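Local coordinates for Mlr3007 protein (Mesorhizobium loti, PDB 3QQM), which probably catalyses the pyridoxal 5'-phosphate-dependent transfer of the amino group of leucine, isoleucine or valine to 2-oxoglutarate, at residues D62-D65 and A70-T73; R23-P26 and F30-F33; E139-N144 and T155-D160; W99-A104 and K204-G209; G42-L47 and L75-N80. All coordinates share one frame; numbering follows the deposited sequence.

Contact 1. Residues D62-D65 and A70-T73; sequences DALD and AMRT
Leu64, Met71 and Thr73 bring no flat group of their own to this contact, but they lie close to the aromatic rings of Trp24 and Phe30. Leu64 CD1 stands above the plane of the Trp24 indole, 3.6 Å from Trp24 CG. Thr73 OG1 sits at the edge of the Phe30 ring, near its plane, 3.6 Å from Phe30 CE1. The motif is a helix packed on an antiparallel sheet: helix 53-64 ends, a short loop turns the chain, and strand 71-78 enters the four-stranded sheet beneath it. No hydrogen bond crosses between the two segments, and their joining is apolar. Leu64 works as a fork. Its CG is anti to the carbonyl carbon (chi1 -77°), and the branches part from there. Leu64 CD1 runs past Met71, a selenomethionine, in the opposite sense and lies 3.7 Å from Met71 CG. The same Leu64 CD1 is 3.9 Å from Met71 CB, while CD2 meets Thr73 tip to tip. An alanine here lacks CG and both methyls, and a gap would probably open between Trp24, the CG of Met71 and the end of Thr73. The hydroxyl of Thr73 is buried and has no polar partner in the model. Leu64 CD2 lies 4.0 Å from Thr73 CG2. It also rests against the hydroxyl, with Leu64 CD2 and Thr73 OG1 3.9 Å apart.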
# COMPACT_ATOMS: atom_id res chain seq x y z
N ASP A 62 21.11 8.11 6.43
CA ASP A 62 22.07 7.02 6.76
C ASP A 62 21.77 5.73 6.03
O ASP A 62 22.68 5.06 5.58
CB ASP A 62 22.10 6.72 8.25
CG ASP A 62 22.73 7.84 9.06
OD1 ASP A 62 23.22 8.84 8.46
OD2 ASP A 62 22.73 7.70 10.31
N ALA A 63 20.49 5.37 5.92
CA ALA A 63 20.09 4.13 5.23
C ALA A 63 20.44 4.14 3.74
O ALA A 63 20.81 3.10 3.19
CB ALA A 63 18.59 3.87 5.43
N LEU A 64 20.37 5.31 3.12
CA LEU A 64 20.65 5.45 1.70
C LEU A 64 22.05 5.95 1.36
O LEU A 64 22.40 6.13 0.21
CB LEU A 64 19.58 6.32 1.04
CG LEU A 64 18.26 5.58 0.78
CD1 LEU A 64 18.49 4.41 -0.21
CD2 LEU A 64 17.60 5.06 2.06
N ASP A 65 22.88 6.11 2.37
CA ASP A 65 24.24 6.56 2.15
C ASP A 65 25.00 5.56 1.24
O ASP A 65 25.13 4.38 1.57
CB ASP A 65 24.96 6.67 3.50
CG ASP A 65 26.33 7.34 3.37
OD1 ASP A 65 26.42 8.40 2.70
OD2 ASP A 65 27.30 6.82 3.97
N ALA A 70 18.46 1.68 -7.46
CA ALA A 70 17.14 1.74 -6.82
C ALA A 70 17.07 0.86 -5.56
O ALA A 70 17.55 -0.25 -5.57
CB ALA A 70 16.04 1.35 -7.81
N MSE A 71 16.48 1.38 -4.49
CA MSE A 71 16.37 0.64 -3.24
C MSE A 71 14.96 0.63 -2.70
O MSE A 71 14.25 1.63 -2.82
CB MSE A 71 17.25 1.31 -2.17
CG MSE A 71 18.71 1.58 -2.57
SE MSE A 71 19.81 -0.03 -2.79
CE MSE A 71 19.87 -0.58 -0.95
N ARG A 72 14.53 -0.49 -2.13
CA ARG A 72 13.25 -0.57 -1.44
C ARG A 72 13.63 -0.09 -0.07
O ARG A 72 14.60 -0.58 0.53
CB ARG A 72 12.72 -1.99 -1.36
CG ARG A 72 11.44 -2.14 -0.53
CD ARG A 72 10.98 -3.57 -0.42
NE ARG A 72 9.84 -3.69 0.51
CZ ARG A 72 9.96 -3.85 1.85
NH1 ARG A 72 11.18 -3.89 2.41
NH2 ARG A 72 8.88 -3.93 2.63
N THR A 73 12.91 0.91 0.41
CA THR A 73 13.20 1.51 1.68
C THR A 73 12.01 1.44 2.60
O THR A 73 10.94 1.88 2.25
CB THR A 73 13.55 2.98 1.48
OG1 THR A 73 14.65 3.08 0.55
CG2 THR A 73 13.91 3.64 2.83

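Contact 2. Residues R23-P26 and F30-F33; sequences RWQP and FLRF
Trp24 and Phe30 face each other across a beta hairpin, strand 17-25 turning back into the short strand 29-30, and they carry the tighter side of the contact. They form an antiparallel non-hydrogen-bonded pair, CA to CA 4.1 Å, with both side chains on one face of the sheet. The rings make a T-shaped (edge-to-face) stack: the pyrrole edge of Trp24 enters over the centre of the Phe30 ring, the planes at 74° and the centroids 5.0 Å apart. Trp24 CG lies anti to the backbone N (chi1 -178°), which carries the edge atom CD1 across to Phe30 CE1 at 3.8 Å. Met71 packs on Trp24, and Thr73 on both rings. The opposite side, with Arg23 and Leu31, is looser and partly open to solvent. There Leu31 CD2 rests over the centre of one face of the Arg23 guanidinium, 3.9 Å from CZ, the two side chains lying alongside each other and pointing the same way. The polar end of Arg23 is held elsewhere, its NE on Leu212 O. A water joins Arg23 N to Leu31 O where the strands separate and a type II turn, Phe30 to Phe33, leads into helix 33-47 with Arg32 at the N-cap. Between the two sides runs one direct backbone bond, Leu31 N to Arg23 O, 2.8 Å long and almost straight at 173°.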
# COMPACT_ATOMS: atom_id res chain seq x y z
N ARG A 23 10.36 3.66 -2.92
CA ARG A 23 11.39 3.31 -3.87
C ARG A 23 12.33 4.49 -4.00
O ARG A 23 11.91 5.58 -4.41
CB ARG A 23 10.82 3.04 -5.25
CG ARG A 23 11.85 2.41 -6.19
CD ARG A 23 11.49 2.55 -7.67
NE ARG A 23 10.14 2.10 -7.99
CZ ARG A 23 9.58 2.19 -9.20
NH1 ARG A 23 10.26 2.70 -10.24
NH2 ARG A 23 8.32 1.78 -9.38
N TRP A 24 13.57 4.30 -3.61
CA TRP A 24 14.59 5.33 -3.77
C TRP A 24 15.22 5.14 -5.13
O TRP A 24 15.50 4.02 -5.53
CB TRP A 24 15.67 5.19 -2.73
CG TRP A 24 16.73 6.25 -2.78
CD1 TRP A 24 16.73 7.43 -2.11
CD2 TRP A 24 17.97 6.19 -3.49
NE1 TRP A 24 17.90 8.10 -2.34
CE2 TRP A 24 18.67 7.37 -3.19
CE3 TRP A 24 18.56 5.25 -4.32
CZ2 TRP A 24 19.93 7.65 -3.72
CZ3 TRP A 24 19.82 5.53 -4.84
CH2 TRP A 24 20.49 6.71 -4.53
N GLN A 25 15.47 6.23 -5.84
CA GLN A 25 16.08 6.17 -7.15
C GLN A 25 17.25 7.13 -7.20
O GLN A 25 17.18 8.21 -6.62
CB GLN A 25 15.06 6.50 -8.25
CG GLN A 25 14.00 5.43 -8.41
CD GLN A 25 12.98 5.74 -9.50
OE1 GLN A 25 12.39 6.82 -9.54
NE2 GLN A 25 12.74 4.76 -10.37
N PRO A 26 18.34 6.72 -7.87
CA PRO A 26 19.51 7.57 -8.02
C PRO A 26 19.16 8.94 -8.57
O PRO A 26 18.41 9.05 -9.54
CB PRO A 26 20.38 6.81 -9.06
CG PRO A 26 19.96 5.42 -9.02
CD PRO A 26 18.53 5.39 -8.47
N PHE A 30 13.61 9.48 -3.18
CA PHE A 30 12.38 8.68 -3.03
C PHE A 30 11.26 9.07 -3.95
O PHE A 30 10.89 10.22 -4.02
CB PHE A 30 11.87 8.71 -1.58
CG PHE A 30 12.89 8.32 -0.57
CD1 PHE A 30 13.21 7.01 -0.38
CD2 PHE A 30 13.57 9.29 0.15
CE1 PHE A 30 14.16 6.65 0.54
CE2 PHE A 30 14.53 8.94 1.07
CZ PHE A 30 14.81 7.61 1.28
N LEU A 31 10.72 8.10 -4.65
CA LEU A 31 9.61 8.37 -5.54
C LEU A 31 8.40 8.76 -4.66
O LEU A 31 8.16 8.15 -3.62
CB LEU A 31 9.33 7.13 -6.39
CG LEU A 31 8.57 7.24 -7.70
CD1 LEU A 31 9.22 8.25 -8.65
CD2 LEU A 31 8.47 5.84 -8.39
N ARG A 32 7.72 9.85 -5.03
CA ARG A 32 6.54 10.33 -4.30
C ARG A 32 6.87 10.62 -2.82
O ARG A 32 6.02 10.47 -1.95
CB ARG A 32 5.39 9.31 -4.42
CG ARG A 32 4.75 9.28 -5.80
CD ARG A 32 3.71 8.16 -5.92
NE ARG A 32 4.35 6.87 -6.11
CZ ARG A 32 4.73 6.41 -7.30
NH1 ARG A 32 4.49 7.13 -8.40
NH2 ARG A 32 5.34 5.23 -7.39
N PHE A 33 8.09 11.09 -2.60
CA PHE A 33 8.60 11.38 -1.26
C PHE A 33 7.69 12.27 -0.46
O PHE A 33 7.34 11.94 0.65
CB PHE A 33 10.02 11.97 -1.35
CG PHE A 33 10.78 12.04 -0.02
CD1 PHE A 33 10.52 11.13 1.01
CD2 PHE A 33 11.92 12.83 0.07
CE1 PHE A 33 11.28 11.17 2.19
CE2 PHE A 33 12.69 12.84 1.24
CZ PHE A 33 12.37 12.02 2.29
O HOH W 1 8.11 5.26 -3.85

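Contact 3. Residues E139-N144 and T155-D160; sequences EVLLAN and TNVFAD. With EDO (1,2-ethanediol), chain T.
Strands 139-143 and 156-160 face each other without pairing, their nearest CA atoms 8.2 Å apart at Glu139 and Thr155 and 8.4 Å at Leu141 and Val157. Side chains bridge the interval. Glu139 and Thr155 come from opposite directions, and Thr155 OG1 donates to the anti lone pair of Glu139 OE2 over 2.7 Å. The Glu139 chain leaves with CG anti to the backbone N and bends at chi2 (60°), which turns the carboxylate back so that OE1 also accepts from Val140 N at 2.8 Å, 29° out of the carboxylate plane. Ile154 N binds OE2 and Thr153 OG1 binds OE1, so several bonds hold this buried carboxylate. With a leucine in its place, Thr155 OG1 and Ile154 N would probably be left without their acceptor in the interior. Further along the strands, Leu141 CD2 meets Val157 CG2 at 3.7 Å, the two side chains crossing at about a right angle. Although far apart in the order of the six-stranded mixed sheet, the two strands face each other, consistent with the curled pseudo-barrel of this family; helix 123-130 packs behind Val140 and Leu142, and helix 179-186 behind Asn156 and Phe158.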
# COMPACT_ATOMS: atom_id res chain seq x y z
N GLU A 139 -1.28 -11.72 -5.43
CA GLU A 139 -1.90 -10.76 -4.52
C GLU A 139 -3.32 -11.21 -4.19
O GLU A 139 -4.02 -11.79 -5.00
CB GLU A 139 -1.88 -9.34 -5.13
CG GLU A 139 -2.59 -8.21 -4.35
CD GLU A 139 -2.03 -7.98 -2.93
OE1 GLU A 139 -1.92 -8.94 -2.15
OE2 GLU A 139 -1.81 -6.80 -2.56
N VAL A 140 -3.74 -10.92 -2.96
CA VAL A 140 -5.02 -11.30 -2.45
C VAL A 140 -5.84 -10.07 -2.17
O VAL A 140 -5.38 -9.15 -1.49
CB VAL A 140 -4.82 -12.10 -1.12
CG1 VAL A 140 -6.15 -12.51 -0.49
CG2 VAL A 140 -3.97 -13.30 -1.39
N LEU A 141 -7.07 -10.05 -2.69
CA LEU A 141 -7.95 -8.93 -2.46
C LEU A 141 -8.88 -9.21 -1.29
O LEU A 141 -9.22 -10.38 -1.01
CB LEU A 141 -8.79 -8.61 -3.70
CG LEU A 141 -8.08 -8.37 -5.03
CD1 LEU A 141 -9.10 -7.94 -6.11
CD2 LEU A 141 -6.96 -7.33 -4.88
N LEU A 142 -9.28 -8.14 -0.60
CA LEU A 142 -10.22 -8.21 0.51
C LEU A 142 -11.42 -7.29 0.22
O LEU A 142 -11.25 -6.19 -0.31
CB LEU A 142 -9.57 -7.74 1.82
CG LEU A 142 -8.38 -8.52 2.38
CD1 LEU A 142 -7.14 -8.18 1.58
CD2 LEU A 142 -8.16 -8.20 3.84
N ALA A 143 -12.60 -7.76 0.59
CA ALA A 143 -13.84 -6.99 0.45
C ALA A 143 -14.34 -6.65 1.86
O ALA A 143 -13.84 -7.18 2.81
CB ALA A 143 -14.90 -7.79 -0.31
N ASN A 144 -15.31 -5.76 1.96
CA ASN A 144 -15.86 -5.35 3.26
C ASN A 144 -17.20 -6.03 3.55
O ASN A 144 -17.61 -6.91 2.82
CB ASN A 144 -15.99 -3.83 3.31
CG ASN A 144 -17.01 -3.27 2.31
OD1 ASN A 144 -17.85 -4.01 1.75
ND2 ASN A 144 -16.96 -1.95 2.10
N THR A 155 -1.49 -3.52 -1.81
CA THR A 155 -1.76 -2.70 -2.96
C THR A 155 -3.18 -2.17 -2.97
O THR A 155 -4.02 -2.66 -2.24
CB THR A 155 -1.62 -3.52 -4.25
OG1 THR A 155 -2.45 -4.68 -4.15
CG2 THR A 155 -0.18 -3.99 -4.51
N ASN A 156 -3.39 -1.13 -3.78
CA ASN A 156 -4.71 -0.60 -4.04
C ASN A 156 -5.09 -1.17 -5.41
O ASN A 156 -4.22 -1.52 -6.20
CB ASN A 156 -4.71 0.92 -4.04
CG ASN A 156 -4.61 1.51 -2.63
OD1 ASN A 156 -3.65 2.21 -2.30
ND2 ASN A 156 -5.59 1.18 -1.77
N VAL A 157 -6.40 -1.26 -5.68
CA VAL A 157 -6.94 -1.85 -6.91
C VAL A 157 -7.38 -0.78 -7.89
O VAL A 157 -7.92 0.24 -7.50
CB VAL A 157 -8.15 -2.75 -6.58
CG1 VAL A 157 -8.75 -3.37 -7.86
CG2 VAL A 157 -7.75 -3.82 -5.58
N PHE A 158 -7.16 -1.04 -9.18
CA PHE A 158 -7.50 -0.09 -10.23
C PHE A 158 -8.07 -0.89 -11.38
O PHE A 158 -7.38 -1.77 -11.95
CB PHE A 158 -6.26 0.67 -10.68
CG PHE A 158 -5.58 1.40 -9.56
CD1 PHE A 158 -4.61 0.78 -8.80
CD2 PHE A 158 -5.90 2.71 -9.28
CE1 PHE A 158 -3.99 1.43 -7.79
CE2 PHE A 158 -5.30 3.37 -8.26
CZ PHE A 158 -4.33 2.73 -7.50
N ALA A 159 -9.33 -0.60 -11.71
CA ALA A 159 -10.05 -1.32 -12.73
C ALA A 159 -10.54 -0.41 -13.84
O ALA A 159 -11.16 0.63 -13.59
CB ALA A 159 -11.21 -2.08 -12.11
N ASP A 160 -10.25 -0.81 -15.07
CA ASP A 160 -10.64 -0.08 -16.27
C ASP A 160 -11.80 -0.81 -16.88
O ASP A 160 -11.63 -1.89 -17.46
CB ASP A 160 -9.47 -0.05 -17.23
CG ASP A 160 -9.75 0.74 -18.51
OD1 ASP A 160 -10.93 1.07 -18.83
OD2 ASP A 160 -8.76 1.03 -19.19
C1 EDO T . 2.83 -9.98 -0.77
O1 EDO T . 3.25 -11.18 -0.10
C2 EDO T . 2.08 -10.35 -2.05
O2 EDO T . 0.68 -10.47 -1.82

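Contact 4. Residues W99-A104 and K204-G209; sequences WILRLA and KALFVG. With EDO (1,2-ethanediol), chain V.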
# COMPACT_ATOMS: atom_id res chain seq x y z
N TRP A 99 0.21 -10.30 -12.50
CA TRP A 99 -0.13 -10.87 -11.19
C TRP A 99 -1.53 -11.48 -11.15
O TRP A 99 -2.49 -10.87 -11.64
CB TRP A 99 -0.04 -9.77 -10.12
CG TRP A 99 1.29 -9.64 -9.49
CD1 TRP A 99 2.50 -10.02 -10.01
CD2 TRP A 99 1.60 -8.90 -8.31
NE1 TRP A 99 3.51 -9.71 -9.15
CE2 TRP A 99 2.99 -8.98 -8.11
CE3 TRP A 99 0.82 -8.23 -7.37
CZ2 TRP A 99 3.62 -8.43 -7.02
CZ3 TRP A 99 1.44 -7.67 -6.30
CH2 TRP A 99 2.83 -7.78 -6.12
N ILE A 100 -1.62 -12.69 -10.58
CA ILE A 100 -2.86 -13.41 -10.44
C ILE A 100 -3.49 -12.99 -9.12
O ILE A 100 -2.81 -13.00 -8.09
CB ILE A 100 -2.65 -14.94 -10.38
CG1 ILE A 100 -1.90 -15.44 -11.63
CG2 ILE A 100 -3.99 -15.66 -10.24
CD1 ILE A 100 -1.61 -16.94 -11.58
N LEU A 101 -4.76 -12.61 -9.16
CA LEU A 101 -5.47 -12.20 -7.95
C LEU A 101 -6.53 -13.19 -7.57
O LEU A 101 -7.12 -13.81 -8.45
CB LEU A 101 -6.18 -10.85 -8.17
CG LEU A 101 -5.32 -9.73 -8.70
CD1 LEU A 101 -6.17 -8.51 -8.93
CD2 LEU A 101 -4.20 -9.43 -7.73
N ARG A 102 -6.78 -13.31 -6.27
CA ARG A 102 -7.83 -14.16 -5.72
C ARG A 102 -8.52 -13.37 -4.59
O ARG A 102 -7.92 -12.44 -4.00
CB ARG A 102 -7.28 -15.46 -5.15
CG ARG A 102 -6.43 -16.29 -6.09
CD ARG A 102 -7.22 -16.89 -7.19
NE ARG A 102 -8.05 -17.98 -6.68
CZ ARG A 102 -7.70 -19.27 -6.68
NH1 ARG A 102 -6.52 -19.67 -7.16
NH2 ARG A 102 -8.54 -20.16 -6.19
N LEU A 103 -9.75 -13.75 -4.27
CA LEU A 103 -10.53 -13.11 -3.22
C LEU A 103 -10.41 -13.85 -1.91
O LEU A 103 -10.67 -15.07 -1.83
CB LEU A 103 -12.00 -13.07 -3.61
CG LEU A 103 -12.99 -12.45 -2.61
CD1 LEU A 103 -12.74 -10.97 -2.43
CD2 LEU A 103 -14.42 -12.71 -3.10
N ALA A 104 -10.03 -13.13 -0.87
CA ALA A 104 -9.93 -13.71 0.44
C ALA A 104 -11.31 -13.76 1.05
O ALA A 104 -12.17 -12.96 0.71
CB ALA A 104 -9.03 -12.85 1.36
N LYS A 204 -12.08 -4.45 -18.49
CA LYS A 204 -11.31 -4.64 -19.72
C LYS A 204 -9.81 -4.69 -19.39
O LYS A 204 -9.03 -5.29 -20.12
CB LYS A 204 -11.57 -3.50 -20.69
CG LYS A 204 -12.98 -3.36 -21.14
CD LYS A 204 -13.39 -4.52 -22.01
CE LYS A 204 -14.81 -4.36 -22.50
NZ LYS A 204 -15.22 -5.50 -23.38
N ALA A 205 -9.42 -3.99 -18.34
CA ALA A 205 -8.02 -3.98 -17.87
C ALA A 205 -8.07 -3.86 -16.34
O ALA A 205 -8.98 -3.25 -15.78
CB ALA A 205 -7.22 -2.87 -18.50
N LEU A 206 -7.12 -4.50 -15.68
CA LEU A 206 -7.09 -4.51 -14.25
C LEU A 206 -5.67 -4.42 -13.78
O LEU A 206 -4.76 -4.97 -14.41
CB LEU A 206 -7.73 -5.81 -13.76
CG LEU A 206 -7.82 -6.02 -12.26
CD1 LEU A 206 -8.60 -4.91 -11.59
CD2 LEU A 206 -8.46 -7.37 -11.98
N PHE A 207 -5.48 -3.68 -12.69
CA PHE A 207 -4.18 -3.51 -12.09
C PHE A 207 -4.29 -3.45 -10.59
O PHE A 207 -5.35 -3.18 -10.04
CB PHE A 207 -3.56 -2.14 -12.48
CG PHE A 207 -3.49 -1.89 -13.96
CD1 PHE A 207 -4.53 -1.30 -14.61
CD2 PHE A 207 -2.33 -2.16 -14.67
CE1 PHE A 207 -4.45 -1.05 -15.96
CE2 PHE A 207 -2.24 -1.91 -16.03
CZ PHE A 207 -3.29 -1.35 -16.67
N VAL A 208 -3.17 -3.70 -9.93
CA VAL A 208 -3.05 -3.49 -8.48
C VAL A 208 -1.78 -2.67 -8.42
O VAL A 208 -0.95 -2.76 -9.32
CB VAL A 208 -2.97 -4.77 -7.64
CG1 VAL A 208 -4.37 -5.44 -7.58
CG2 VAL A 208 -1.88 -5.73 -8.13
N GLY A 209 -1.63 -1.83 -7.42
CA GLY A 209 -0.40 -1.04 -7.35
C GLY A 209 -0.10 -0.43 -6.01
O GLY A 209 -0.95 -0.43 -5.11
C1 EDO V . -4.46 -7.21 -17.35
O1 EDO V . -5.88 -7.12 -17.21
C2 EDO V . -3.92 -6.05 -18.18
O2 EDO V . -4.03 -4.80 -17.48
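Leu101 pushes its CD1 methyl between Val208 and Leu206, 3.8 Å from Val208 CG1 and 4.0 Å from Leu206 CD2. The setting is the interior of the curled six-stranded sheet, the pseudo-barrel of a class-IV aminotransferase, where strands 99-103 and 205-209 are separated in sheet order by strand 214-220. The coiling of the sheet turns them almost square to each other, at 89° with 8.9 Å between their axes, and side chains alone make the join. The two leucines approach tip to tip. Val208 instead slides past Leu101 in the opposite direction, its CG1 also lying 4.0 Å from Leu101 CD2, so that this one valine methyl touches both branches of the leucine. The second methyl, CG2, lies 3.8 Å from CE3 of Trp99, whose side chain crosses that of Val208 at about a right angle. With CG1 anti to the carbonyl carbon (chi1 -73°), one methyl of Val208 faces Leu101 and the other Trp99. Glu139 and Leu141 add to the same buried cluster, as do Ala218 and Leu220 from strand 214-220. Strand 205-209 starts at a classic beta bulge, where Lys204 and Ala205 both face Asp160. An ethanediol, probably from the crystallisation liquor, grips the backbone of Leu206, which donates from N to its O1 at 3.3 Å and accepts at O from its O2 at 3.2 Å.

Contact 5. Residues G42-L47 and L75-N80; sequences GSAAEL and LALARN
Ala44 and Leu77 point at each other across the space between helix 33-47 and strand 71-78, and their methyls CB and CD2 meet at 3.9 Å. This is helix-on-sheet packing in the smaller, four-stranded half of the protein: the last turns of the helix lie against the far end of a central strand. The match is of unequal partners. Ala44 offers a single carbon, which lets the helix come close, with CA atoms 7.9 Å apart at Ala44 and Arg79. Leu77 has to bridge the rest, and does so with CG anti to its own backbone N (chi1 -179°), the branch CD2 carried out from the sheet to the helix. Leu18 of strand 17-25 and the loop residue Phe49 also lie against Ala44. Beyond the strand end the contact changes from apolar to polar. The Arg79 chain runs extended, then bends at chi3 (-53°), and brings the guanidinium edge-on to the last turn of the helix, with Leu47 O close to its plane. NE faces Asp15, its stronger partner, in a salt bridge, which probably helps to fix the turn of the group. The positive charge also stands by a carbonyl at the C-terminal end of the helix, a placement that would be expected to suit the helix dipole. Elsewhere on this helix end, Ser43 OG is hydrogen-bonded to ND1 of His117. The bond from Arg79 NH1 to Leu47 O is itself weak, 3.1 Å long and bent to 131° at the hydrogen.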
# COMPACT_ATOMS: atom_id res chain seq x y z
N GLY A 42 1.11 13.23 8.93
CA GLY A 42 -0.31 13.45 9.20
C GLY A 42 -0.82 12.39 10.18
O GLY A 42 -1.46 12.72 11.16
N SER A 43 -0.49 11.13 9.92
CA SER A 43 -0.92 10.05 10.80
C SER A 43 -0.30 10.16 12.19
O SER A 43 -0.98 9.99 13.17
CB SER A 43 -0.61 8.69 10.19
OG SER A 43 -1.27 8.52 8.98
N ALA A 44 0.98 10.50 12.26
CA ALA A 44 1.63 10.61 13.56
C ALA A 44 0.90 11.68 14.39
O ALA A 44 0.65 11.51 15.60
CB ALA A 44 3.08 10.91 13.41
N ALA A 45 0.54 12.77 13.72
CA ALA A 45 -0.16 13.84 14.36
C ALA A 45 -1.56 13.39 14.82
O ALA A 45 -1.94 13.69 15.93
CB ALA A 45 -0.27 15.03 13.42
N GLU A 46 -2.30 12.68 13.99
CA GLU A 46 -3.65 12.23 14.38
C GLU A 46 -3.68 11.14 15.44
O GLU A 46 -4.64 11.04 16.22
CB GLU A 46 -4.40 11.65 13.20
CG GLU A 46 -4.66 12.56 12.07
CD GLU A 46 -5.31 11.81 10.91
OE1 GLU A 46 -6.37 11.13 11.15
OE2 GLU A 46 -4.77 11.93 9.77
N LEU A 47 -2.67 10.28 15.42
CA LEU A 47 -2.63 9.13 16.32
C LEU A 47 -1.87 9.34 17.62
O LEU A 47 -1.86 8.45 18.46
CB LEU A 47 -2.08 7.91 15.55
CG LEU A 47 -2.96 7.45 14.39
CD1 LEU A 47 -2.28 6.34 13.60
CD2 LEU A 47 -4.35 6.99 14.89
N LEU A 75 10.55 2.68 6.17
CA LEU A 75 10.65 3.65 7.27
C LEU A 75 9.60 3.28 8.30
O LEU A 75 8.46 3.04 7.92
CB LEU A 75 10.38 5.05 6.76
CG LEU A 75 10.51 6.19 7.76
CD1 LEU A 75 11.95 6.32 8.28
CD2 LEU A 75 10.02 7.52 7.12
N ALA A 76 9.97 3.21 9.58
CA ALA A 76 9.03 2.86 10.65
C ALA A 76 9.15 3.82 11.83
O ALA A 76 10.24 4.22 12.19
CB ALA A 76 9.24 1.42 11.12
N LEU A 77 8.00 4.15 12.42
CA LEU A 77 7.93 5.06 13.55
C LEU A 77 7.10 4.47 14.70
O LEU A 77 5.96 4.04 14.51
CB LEU A 77 7.28 6.36 13.10
CG LEU A 77 7.12 7.48 14.12
CD1 LEU A 77 8.50 8.03 14.53
CD2 LEU A 77 6.22 8.57 13.53
N ALA A 78 7.68 4.47 15.89
CA ALA A 78 7.01 4.01 17.09
C ALA A 78 6.43 5.23 17.81
O ALA A 78 6.93 6.36 17.64
CB ALA A 78 7.97 3.25 18.01
N ARG A 79 5.37 5.01 18.59
CA ARG A 79 4.67 6.06 19.32
C ARG A 79 5.62 6.92 20.19
O ARG A 79 5.35 8.10 20.39
CB ARG A 79 3.58 5.43 20.18
CG ARG A 79 2.73 6.42 21.00
CD ARG A 79 1.74 5.68 21.87
NE ARG A 79 0.94 4.75 21.07
CZ ARG A 79 -0.15 5.09 20.37
NH1 ARG A 79 -0.58 6.35 20.33
NH2 ARG A 79 -0.81 4.16 19.68
N ASN A 80 6.70 6.34 20.69
CA ASN A 80 7.64 7.11 21.49
C ASN A 80 8.61 7.97 20.64
O ASN A 80 9.48 8.65 21.19
CB ASN A 80 8.42 6.21 22.47
CG ASN A 80 9.23 5.09 21.78
OD1 ASN A 80 9.51 5.11 20.56
ND2 ASN A 80 9.61 4.10 22.57

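Overall arrangement
The contacts fall into two groups, one around the four-stranded antiparallel sheet, the other in the six-stranded mixed sheet. Contacts 1 and 2 are 9 Å apart, centre to centre, and use neighbouring strands of one sheet, with Met71 O 2.9 Å from Trp24 N, a probable hydrogen bond. Contact 5 uses the other end of strand 71-78, about 21 Å from each by centres. Contacts 3 and 4 occupy the six-stranded sheet with centres about 6 Å apart, and strand 156-160 meets 205-210 through Phe158 O and Phe207 N, 2.8 Å apart. Contact 5 lies about 30 Å from contact 4, centre to centre. The cofactor is bound to Lys118, next in sequence to His117, which touches Leu47 of contact 5.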